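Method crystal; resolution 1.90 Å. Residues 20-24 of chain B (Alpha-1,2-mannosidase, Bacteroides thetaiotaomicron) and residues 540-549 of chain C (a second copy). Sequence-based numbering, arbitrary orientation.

Chain B (20-24) TFAFS
Chain C (540-549) HEPMIARLDS

How does a short stretch with no regular secondary structure present itself to a helix? Chain B folds back on itself: T20(B) N donates to F23(B) O at 2.9 Å, and F23(B) N donates to T20(B) OG1 (rotamer p) at 3.0 Å. The tight turn between them, with phi/psi of -50/-39 at F21(B) and -77/-44 at A22(B), points both intervening CB atoms toward the helix of chain C. In register, A22(B) CA lies 4.4 Å from A545(C) CA, and contacts advance in the same sense along both chains, from E541(C) at F21(B) to S549(C) at F23(B).

What does F21(B) cover? Its t rotamer (chi2 127°) sets the ring against E541(C), P542(C) and A545(C), and F21(B) has 88 Å² covered of the 360 Å² buried. P542(C) CA sits over one ring face, 4.2 Å from F21(B) CE1. F21(B) CD2 presses to 3.2 Å from A545(C) CB, and F21(B) CD1 lies 3.7 Å from E541(C) CG, the aliphatic part of a t,t side chain.

Why does alanine suit the centre? The chains come close here, with A22(B) CB 4.0 Å from A545(C) CB, 3.2 Å from A545(C) O and 3.5 Å from D548(C) CB. Small methyl groups fit this narrow gap.

Where are the polar links, if no hydrogen bond crosses directly? Two waters donate to D548(C) OD2 (chi1 m), a carboxylate oxygen suited to accepting both: water 1 at 2.7 Å and water 2 at 2.8 Å. Water 1 also bonds T20(B) OG1 at 2.6 Å, while water 2 accepts from A22(B) N at 3.1 Å.

How does F23(B) finish the contact? Its CB points sideways, but the m rotamer (chi2 -63°) brings the ring nearer. D548(C) O meets the ring edge, 3.4 Å from F23(B) CZ, where partly positive aromatic C-H groups suit a carbonyl oxygen. F23(B) CZ also lies 3.7 Å from S549(C) CA.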

# COMPACT_ATOMS: atom_id res chain seq x y z
N THR B 20 -0.36 6.63 -21.92
CA THR B 20 -1.25 7.79 -21.84
C THR B 20 -0.71 8.77 -20.80
O THR B 20 0.22 8.44 -20.05
CB THR B 20 -2.65 7.35 -21.39
OG1 THR B 20 -2.56 6.72 -20.10
CG2 THR B 20 -3.26 6.37 -22.42
N PHE B 21 -1.31 9.96 -20.75
CA PHE B 21 -0.98 10.98 -19.76
C PHE B 21 -1.00 10.31 -18.38
O PHE B 21 -0.13 10.57 -17.54
CB PHE B 21 -2.00 12.13 -19.87
CG PHE B 21 -1.67 13.38 -19.07
CD1 PHE B 21 -1.64 14.62 -19.70
CD2 PHE B 21 -1.45 13.34 -17.69
CE1 PHE B 21 -1.38 15.80 -18.98
CE2 PHE B 21 -1.18 14.51 -16.96
CZ PHE B 21 -1.14 15.73 -17.61
N ALA B 22 -1.97 9.42 -18.18
CA ALA B 22 -2.16 8.75 -16.88
C ALA B 22 -1.17 7.62 -16.61
O ALA B 22 -0.65 7.50 -15.49
CB ALA B 22 -3.57 8.22 -16.75
N PHE B 23 -0.93 6.78 -17.61
CA PHE B 23 -0.07 5.61 -17.45
C PHE B 23 0.96 5.49 -18.57
O PHE B 23 0.64 5.09 -19.70
CB PHE B 23 -0.90 4.31 -17.38
CG PHE B 23 -1.94 4.31 -16.29
CD1 PHE B 23 -1.56 4.38 -14.95
CD2 PHE B 23 -3.29 4.23 -16.59
CE1 PHE B 23 -2.51 4.38 -13.93
CE2 PHE B 23 -4.25 4.22 -15.59
CZ PHE B 23 -3.86 4.30 -14.25
N SER B 24 2.20 5.82 -18.24
CA SER B 24 3.29 5.67 -19.18
C SER B 24 3.86 4.25 -19.21
O SER B 24 4.12 3.65 -18.17
CB SER B 24 4.43 6.63 -18.85
OG SER B 24 5.59 6.26 -19.59
N HIS C 540 -9.31 19.12 -20.85
CA HIS C 540 -9.93 17.80 -20.95
C HIS C 540 -8.87 16.71 -20.84
O HIS C 540 -9.08 15.70 -20.17
CB HIS C 540 -10.67 17.66 -22.28
CG HIS C 540 -11.93 18.48 -22.37
ND1 HIS C 540 -12.75 18.46 -23.47
CD2 HIS C 540 -12.51 19.31 -21.47
CE1 HIS C 540 -13.78 19.27 -23.26
NE2 HIS C 540 -13.66 19.79 -22.05
N GLU C 541 -7.73 16.90 -21.49
CA GLU C 541 -6.67 15.88 -21.44
C GLU C 541 -6.17 15.56 -20.03
O GLU C 541 -6.13 14.39 -19.62
CB GLU C 541 -5.51 16.27 -22.34
CG GLU C 541 -4.27 15.41 -22.17
CD GLU C 541 -3.19 15.80 -23.16
OE1 GLU C 541 -2.33 16.64 -22.81
OE2 GLU C 541 -3.24 15.31 -24.31
N PRO C 542 -5.78 16.59 -19.26
CA PRO C 542 -5.36 16.33 -17.89
C PRO C 542 -6.48 15.72 -17.04
O PRO C 542 -6.22 14.82 -16.24
CB PRO C 542 -4.99 17.73 -17.37
CG PRO C 542 -4.61 18.47 -18.56
CD PRO C 542 -5.52 17.98 -19.66
N MET C 543 -7.71 16.19 -17.20
CA MET C 543 -8.79 15.60 -16.41
C MET C 543 -8.99 14.13 -16.77
O MET C 543 -9.16 13.30 -15.89
CB MET C 543 -10.10 16.37 -16.56
CG MET C 543 -11.25 15.68 -15.84
SD MET C 543 -12.78 16.62 -15.91
CE MET C 543 -12.57 17.75 -14.58
N ILE C 544 -9.00 13.82 -18.06
CA ILE C 544 -9.07 12.42 -18.50
C ILE C 544 -8.00 11.55 -17.82
O ILE C 544 -8.27 10.43 -17.38
CB ILE C 544 -8.94 12.30 -20.04
CG1 ILE C 544 -10.19 12.84 -20.72
CG2 ILE C 544 -8.71 10.85 -20.47
CD1 ILE C 544 -10.01 13.05 -22.23
N ALA C 545 -6.78 12.08 -17.72
CA ALA C 545 -5.68 11.34 -17.12
C ALA C 545 -5.96 11.07 -15.66
O ALA C 545 -5.72 9.97 -15.15
CB ALA C 545 -4.38 12.11 -17.27
N ARG C 546 -6.47 12.07 -14.97
CA ARG C 546 -6.70 11.92 -13.57
C ARG C 546 -7.85 10.95 -13.29
O ARG C 546 -7.84 10.24 -12.28
CB ARG C 546 -6.88 13.28 -12.92
CG ARG C 546 -5.61 14.11 -13.10
CD ARG C 546 -5.75 15.50 -12.56
NE ARG C 546 -6.00 15.50 -11.13
CZ ARG C 546 -5.93 16.59 -10.37
NH1 ARG C 546 -5.60 17.75 -10.92
NH2 ARG C 546 -6.19 16.51 -9.07
N LEU C 547 -8.82 10.90 -14.20
CA LEU C 547 -9.88 9.89 -14.09
C LEU C 547 -9.28 8.50 -14.30
O LEU C 547 -9.50 7.60 -13.49
CB LEU C 547 -11.02 10.17 -15.09
CG LEU C 547 -11.93 11.36 -14.76
CD1 LEU C 547 -12.81 11.69 -15.95
CD2 LEU C 547 -12.79 11.07 -13.51
N ASP C 548 -8.51 8.34 -15.38
CA ASP C 548 -7.85 7.05 -15.63
C ASP C 548 -7.04 6.58 -14.42
O ASP C 548 -7.06 5.40 -14.08
CB ASP C 548 -6.93 7.13 -16.84
CG ASP C 548 -7.68 7.39 -18.13
OD1 ASP C 548 -8.92 7.27 -18.15
OD2 ASP C 548 -7.02 7.71 -19.14
N SER C 549 -6.34 7.50 -13.76
CA SER C 549 -5.49 7.14 -12.63
C SER C 549 -6.29 6.61 -11.43
O SER C 549 -5.72 6.05 -10.49
CB SER C 549 -4.62 8.32 -12.21
OG SER C 549 -5.33 9.16 -11.33
O HOH W 1 -5.01 5.96 -19.45
O HOH W 2 -4.81 9.38 -19.52